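Side-chain contact in acyl-CoA Binding Protein (Moniliophthora perniciosa, PDB 3FP5), which probably binds long-chain acyl-CoA esters and carries them within the cell, as other acyl-CoA binding proteins do in fatty acid metabolism: residues 39-44 with 75-80. Residues are numbered along the deposited sequence; the frame is centred on the assembly and turned at random.
Sequences KQATVG and VAYQKY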
# COMPACT_ATOMS: atom_id res chain seq x y z
N LYS A 39 6.49 -0.35 -3.49
CA LYS A 39 7.76 -0.29 -4.20
C LYS A 39 8.80 0.46 -3.38
O LYS A 39 9.93 0.00 -3.22
CB LYS A 39 7.58 0.34 -5.58
CG LYS A 39 6.59 -0.40 -6.43
CD LYS A 39 7.07 -1.83 -6.70
CE LYS A 39 8.30 -1.83 -7.58
NZ LYS A 39 8.57 -3.20 -8.11
N GLN A 40 8.41 1.61 -2.84
CA GLN A 40 9.35 2.45 -2.09
C GLN A 40 9.88 1.73 -0.83
O GLN A 40 11.02 1.95 -0.40
CB GLN A 40 8.70 3.78 -1.73
CG GLN A 40 9.67 4.86 -1.26
CD GLN A 40 10.63 5.35 -2.35
OE1 GLN A 40 10.34 5.19 -3.54
NE2 GLN A 40 11.75 5.94 -1.96
N ALA A 41 9.03 0.88 -0.25
CA ALA A 41 9.40 0.17 0.98
C ALA A 41 10.30 -1.03 0.73
O ALA A 41 11.02 -1.47 1.63
CB ALA A 41 8.13 -0.29 1.73
N THR A 42 10.25 -1.57 -0.48
CA THR A 42 10.94 -2.81 -0.77
C THR A 42 12.13 -2.57 -1.70
O THR A 42 13.26 -2.88 -1.35
CB THR A 42 9.97 -3.86 -1.36
OG1 THR A 42 9.29 -3.31 -2.50
CG2 THR A 42 8.94 -4.27 -0.31
N VAL A 43 11.86 -1.99 -2.86
CA VAL A 43 12.91 -1.67 -3.83
C VAL A 43 13.64 -0.37 -3.50
O VAL A 43 14.85 -0.24 -3.70
CB VAL A 43 12.34 -1.59 -5.26
CG1 VAL A 43 13.43 -1.20 -6.26
CG2 VAL A 43 11.68 -2.92 -5.66
N GLY A 44 12.89 0.60 -2.99
CA GLY A 44 13.43 1.92 -2.73
C GLY A 44 13.11 2.84 -3.89
O GLY A 44 12.10 2.66 -4.57
N VAL A 75 9.31 5.39 6.41
CA VAL A 75 8.13 6.20 6.13
C VAL A 75 7.19 5.44 5.19
O VAL A 75 5.96 5.46 5.36
CB VAL A 75 8.51 7.58 5.59
CG1 VAL A 75 7.26 8.31 5.10
CG2 VAL A 75 9.21 8.38 6.71
N ALA A 76 7.76 4.74 4.21
CA ALA A 76 6.98 3.92 3.29
C ALA A 76 6.19 2.86 4.06
O ALA A 76 5.00 2.68 3.81
CB ALA A 76 7.88 3.26 2.25
N TYR A 77 6.85 2.17 4.99
CA TYR A 77 6.17 1.21 5.88
C TYR A 77 4.99 1.87 6.57
O TYR A 77 3.88 1.33 6.59
CB TYR A 77 7.09 0.72 6.99
CG TYR A 77 8.24 -0.17 6.58
CD1 TYR A 77 8.25 -0.83 5.36
CD2 TYR A 77 9.32 -0.36 7.45
CE1 TYR A 77 9.32 -1.65 5.00
CE2 TYR A 77 10.38 -1.17 7.10
CZ TYR A 77 10.39 -1.81 5.87
OH TYR A 77 11.45 -2.62 5.53
N GLN A 78 5.24 3.04 7.15
CA GLN A 78 4.24 3.74 7.95
C GLN A 78 3.04 4.16 7.10
O GLN A 78 1.89 3.92 7.47
CB GLN A 78 4.87 4.95 8.62
CG GLN A 78 3.88 5.72 9.46
CD GLN A 78 4.43 7.05 9.92
OE1 GLN A 78 5.43 7.54 9.40
NE2 GLN A 78 3.77 7.64 10.91
N LYS A 79 3.32 4.80 5.97
CA LYS A 79 2.26 5.27 5.08
C LYS A 79 1.40 4.13 4.55
O LYS A 79 0.18 4.26 4.44
CB LYS A 79 2.88 6.05 3.92
CG LYS A 79 3.51 7.38 4.35
CD LYS A 79 2.49 8.21 5.11
CE LYS A 79 3.04 9.59 5.45
NZ LYS A 79 2.09 10.36 6.30
N TYR A 80 2.04 3.01 4.21
CA TYR A 80 1.33 1.85 3.68
C TYR A 80 0.40 1.27 4.75
O TYR A 80 -0.81 1.08 4.53
CB TYR A 80 2.34 0.79 3.20
CG TYR A 80 1.73 -0.35 2.43
CD1 TYR A 80 1.85 -0.44 1.04
CD2 TYR A 80 1.03 -1.36 3.09
CE1 TYR A 80 1.28 -1.52 0.34
CE2 TYR A 80 0.46 -2.42 2.40
CZ TYR A 80 0.58 -2.50 1.03
OH TYR A 80 0.00 -3.57 0.38
O HOH W 1 11.01 -3.85 3.02
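The methyl of Ala41 packs against both the methyl of Ala76 and the ring of Tyr77, its CB 3.6 Å from Ala76 CB and 3.7 Å from Tyr77 CD1. On the other helix, Ala76 CB points toward helix 28-42 and also lies 3.6 Å from Ala41 N. Because only methyl groups meet where Ala41 faces Ala76, the helix backbones come close there, with their CA atoms 5.0 Å apart. Tyr77 carries the contact further: with its CG anti to the carbonyl carbon (chi1 -68°), the ring reaches across so that both CD1 and CE1 meet Ala41 CB obliquely. In this all-helical acyl-CoA binding protein fold, the contact joins the C-terminal end of helix 28-42 to the early turns of helix 73-91, and Phe8 of helix 5-17 packs against both Ala41 and Tyr77. One water, in the plane of the Tyr77 ring at its edge, lies 2.8 Å from Tyr77 OH and donates to Ala41 O. A leucine in place of Tyr77 would probably leave that water without its phenolic partner and take from Phe8 one of the two tyrosine rings it meets. Beside the alanines, Gln40 CB approaches Ala76 CB at 4.1 Å; with CG anti to the backbone N (chi1 -166°) and a bend at chi2, its amide leads away from helix 73-91, and NE2 bonds Thr71 O and Asp45 OD1.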